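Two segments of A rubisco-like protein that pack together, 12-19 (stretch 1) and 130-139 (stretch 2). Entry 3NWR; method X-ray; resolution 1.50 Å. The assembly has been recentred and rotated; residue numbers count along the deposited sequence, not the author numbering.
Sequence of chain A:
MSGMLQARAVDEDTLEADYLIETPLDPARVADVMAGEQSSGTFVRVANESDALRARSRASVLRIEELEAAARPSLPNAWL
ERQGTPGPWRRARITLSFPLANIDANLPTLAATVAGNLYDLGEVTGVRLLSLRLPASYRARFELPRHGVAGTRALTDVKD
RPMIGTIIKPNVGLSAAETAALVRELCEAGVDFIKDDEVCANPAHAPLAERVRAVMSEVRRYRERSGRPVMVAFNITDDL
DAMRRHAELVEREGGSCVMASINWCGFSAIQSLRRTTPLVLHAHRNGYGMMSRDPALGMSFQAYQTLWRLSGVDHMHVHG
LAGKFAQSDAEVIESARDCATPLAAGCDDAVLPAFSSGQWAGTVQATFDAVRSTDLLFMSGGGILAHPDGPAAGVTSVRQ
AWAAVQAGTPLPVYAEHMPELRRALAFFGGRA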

# COMPACT_ATOMS: atom_id res chain seq x y z
N GLU A 12 25.32 11.44 -8.27
CA GLU A 12 25.05 10.14 -8.88
C GLU A 12 25.06 9.00 -7.87
O GLU A 12 24.63 7.89 -8.18
CB GLU A 12 26.06 9.86 -10.00
CG GLU A 12 25.51 10.10 -11.40
CD GLU A 12 26.60 10.25 -12.44
OE1 GLU A 12 27.73 10.64 -12.07
OE2 GLU A 12 26.34 9.98 -13.64
N ASP A 13 25.55 9.27 -6.66
CA ASP A 13 25.60 8.26 -5.60
C ASP A 13 24.48 8.46 -4.58
O ASP A 13 24.45 7.79 -3.54
CB ASP A 13 26.96 8.27 -4.90
CG ASP A 13 28.10 7.90 -5.83
OD1 ASP A 13 29.17 8.55 -5.76
OD2 ASP A 13 27.93 6.97 -6.65
N THR A 14 23.56 9.38 -4.87
CA THR A 14 22.45 9.65 -3.95
C THR A 14 21.14 9.78 -4.70
O THR A 14 21.12 9.94 -5.91
CB THR A 14 22.65 10.96 -3.17
OG1 THR A 14 22.60 12.07 -4.07
CG2 THR A 14 23.97 10.97 -2.43
N LEU A 15 20.04 9.69 -3.96
CA LEU A 15 18.77 10.19 -4.46
C LEU A 15 18.26 11.22 -3.45
O LEU A 15 18.75 11.30 -2.32
CB LEU A 15 17.75 9.05 -4.66
CG LEU A 15 17.36 8.26 -3.41
CD1 LEU A 15 16.29 8.99 -2.58
CD2 LEU A 15 16.86 6.87 -3.83
N GLU A 16 17.29 12.02 -3.87
CA GLU A 16 16.71 13.01 -2.98
C GLU A 16 15.20 12.81 -2.83
O GLU A 16 14.51 12.39 -3.76
CB GLU A 16 17.02 14.42 -3.46
CG GLU A 16 18.51 14.72 -3.39
CD GLU A 16 18.87 16.09 -3.90
OE1 GLU A 16 17.95 16.87 -4.25
OE2 GLU A 16 20.08 16.38 -3.95
N ALA A 17 14.71 13.13 -1.64
CA ALA A 17 13.30 13.02 -1.34
C ALA A 17 12.85 14.29 -0.62
O ALA A 17 13.49 14.71 0.35
CB ALA A 17 13.04 11.80 -0.47
N ASP A 18 11.76 14.89 -1.09
CA ASP A 18 11.21 16.10 -0.47
C ASP A 18 10.00 15.73 0.36
O ASP A 18 9.17 14.92 -0.07
CB ASP A 18 10.77 17.11 -1.54
CG ASP A 18 11.94 17.72 -2.30
OD1 ASP A 18 13.10 17.50 -1.92
OD2 ASP A 18 11.67 18.43 -3.29
N TYR A 19 9.88 16.34 1.55
CA TYR A 19 8.74 16.11 2.44
C TYR A 19 8.13 17.41 2.91
O TYR A 19 8.80 18.45 2.94
CB TYR A 19 9.16 15.34 3.69
CG TYR A 19 9.82 14.02 3.40
CD1 TYR A 19 9.09 12.84 3.46
CD2 TYR A 19 11.16 13.95 3.08
CE1 TYR A 19 9.70 11.62 3.19
CE2 TYR A 19 11.78 12.74 2.81
CZ TYR A 19 11.03 11.58 2.86
OH TYR A 19 11.64 10.38 2.59
N LEU A 130 6.59 14.28 -0.80
CA LEU A 130 6.13 15.08 -1.93
C LEU A 130 6.71 14.64 -3.27
O LEU A 130 6.00 14.59 -4.28
CB LEU A 130 6.50 16.55 -1.71
CG LEU A 130 6.07 17.16 -0.38
CD1 LEU A 130 6.62 18.59 -0.26
CD2 LEU A 130 4.56 17.14 -0.25
N SER A 131 8.00 14.37 -3.30
CA SER A 131 8.66 14.12 -4.57
C SER A 131 9.98 13.38 -4.39
O SER A 131 10.54 13.35 -3.29
CB SER A 131 8.89 15.44 -5.32
OG SER A 131 9.68 16.31 -4.53
N LEU A 132 10.45 12.78 -5.48
CA LEU A 132 11.71 12.04 -5.49
C LEU A 132 12.53 12.47 -6.70
O LEU A 132 11.97 12.79 -7.75
CB LEU A 132 11.46 10.54 -5.61
CG LEU A 132 10.77 9.89 -4.40
CD1 LEU A 132 10.29 8.48 -4.76
CD2 LEU A 132 11.72 9.85 -3.23
N ARG A 133 13.85 12.46 -6.54
CA ARG A 133 14.74 12.69 -7.67
C ARG A 133 15.81 11.60 -7.69
O ARG A 133 16.59 11.47 -6.75
CB ARG A 133 15.38 14.07 -7.58
CG ARG A 133 14.42 15.20 -7.88
CD ARG A 133 15.09 16.56 -7.70
NE ARG A 133 15.46 16.79 -6.31
CZ ARG A 133 14.60 17.14 -5.36
NH1 ARG A 133 13.31 17.30 -5.66
NH2 ARG A 133 15.01 17.33 -4.12
N LEU A 134 15.82 10.83 -8.77
CA LEU A 134 16.77 9.73 -8.92
C LEU A 134 17.71 10.00 -10.09
O LEU A 134 17.29 10.53 -11.11
CB LEU A 134 16.00 8.42 -9.19
CG LEU A 134 15.45 7.65 -7.98
CD1 LEU A 134 14.51 8.49 -7.14
CD2 LEU A 134 14.74 6.38 -8.43
N PRO A 135 18.99 9.62 -9.94
CA PRO A 135 19.91 9.71 -11.08
C PRO A 135 19.50 8.74 -12.16
O PRO A 135 18.97 7.67 -11.87
CB PRO A 135 21.26 9.26 -10.49
CG PRO A 135 21.11 9.33 -9.01
CD PRO A 135 19.64 9.11 -8.73
N ALA A 136 19.75 9.10 -13.42
CA ALA A 136 19.44 8.23 -14.54
C ALA A 136 20.09 6.85 -14.42
O ALA A 136 19.47 5.84 -14.75
CB ALA A 136 19.86 8.90 -15.85
N SER A 137 21.34 6.82 -13.97
CA SER A 137 22.06 5.56 -13.86
C SER A 137 21.42 4.62 -12.84
O SER A 137 21.51 3.40 -12.95
CB SER A 137 23.53 5.80 -13.51
OG SER A 137 23.68 6.54 -12.30
N TYR A 138 20.77 5.19 -11.83
CA TYR A 138 20.04 4.39 -10.85
C TYR A 138 18.70 3.94 -11.43
O TYR A 138 18.33 2.76 -11.33
CB TYR A 138 19.83 5.21 -9.57
CG TYR A 138 19.21 4.46 -8.41
CD1 TYR A 138 19.81 3.32 -7.87
CD2 TYR A 138 18.04 4.93 -7.82
CE1 TYR A 138 19.24 2.66 -6.78
CE2 TYR A 138 17.46 4.27 -6.74
CZ TYR A 138 18.07 3.14 -6.23
OH TYR A 138 17.51 2.48 -5.15
N ARG A 139 17.97 4.86 -12.04
CA ARG A 139 16.69 4.53 -12.68
C ARG A 139 16.84 3.36 -13.66
O ARG A 139 15.96 2.49 -13.76
CB ARG A 139 16.13 5.76 -13.39
CG ARG A 139 14.67 5.65 -13.84
CD ARG A 139 14.54 5.07 -15.25
NE ARG A 139 13.13 4.84 -15.59
CZ ARG A 139 12.48 3.72 -15.28
NH1 ARG A 139 13.11 2.74 -14.65
NH2 ARG A 139 11.20 3.59 -15.61
O HOH W 1 23.07 9.20 -13.97
O HOH W 2 23.27 6.04 -9.66

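The backbone sets the terms of this contact. Strand 14-19 runs antiparallel to strand 130-133, their N-to-C directions 171° apart and their axes 4.7 Å apart at closest approach. Glu 16 and Arg 133 form a hydrogen-bonded pair: Glu 16 N donates to Arg 133 O at 3.0 Å, and Arg 133 N returns the bond to Glu 16 O at 2.9 Å. Two residues along, Asp 18 N donates to Ser 131 O at 2.9 Å. The return bond, from Ser 131 N to Asp 18 O at 3.5 Å, is weak; the same carbonyl oxygen also accepts a shorter bond from Leu 130 N, at 2.8 Å. Between these pairs, Ala 17 and Leu 132 bring their CA atoms to 4.6 Å without hydrogen bonds to each other. Here CA-H...O contacts fill in, from Leu 132 CA to Glu 16 O at 3.3 Å and from Ala 17 CA to Ser 131 O at 3.4 Å.

Strand alternation then sorts the chemistry. Glu 16, Asp 18, Ser 131 and Arg 133 share one face, where Arg 133 serves as the organizer. Its guanidinium reaches along the sheet from its own partner to the next pair, meeting both acids near its plane. Arg 133 NH2 bridges the two, 3.0 Å from Glu 16 OE1 and 2.9 Å from Asp 18 OD1, in salt bridges. Arg 133 NE adds a bond to Glu 16 OE1 at 3.2 Å, while Arg 133 NH1 donates to Asp 18 OD2 at 3.1 Å, so Asp 18 grips the guanidinium with both carboxylate oxygens. Ser 131 OG lies 3.2 Å from Asp 18 OD2, but the angle is too poor for a hydrogen bond.

The opposite face carries the apolar pair, with Ala 17 CB 3.6 Å from Leu 132 CD2. The small alanine is met by the end of the leucine, which comes nearer than its CA-to-CB direction alone would suggest. Leu 15 extends the apolar packing beyond the paired residues: its CB lies 4.1 Å from Leu 134 CD1, and its CD2 approaches Tyr 138 CE2 at 3.9 Å, obliquely to the ring.

Where the pairing ends, Pro 135 occupies the N-cap position of helix 136-139 and packs its CG 3.2 Å from Thr 14 O. Water completes this end. Water 2 donates to Glu 12 O at 2.7 Å and hydrogen-bonds Ser 137 OG at 2.7 Å; water 1 accepts from Ser 137 N at 2.9 Å and donates weakly to Glu 12 OE2 at 3.4 Å.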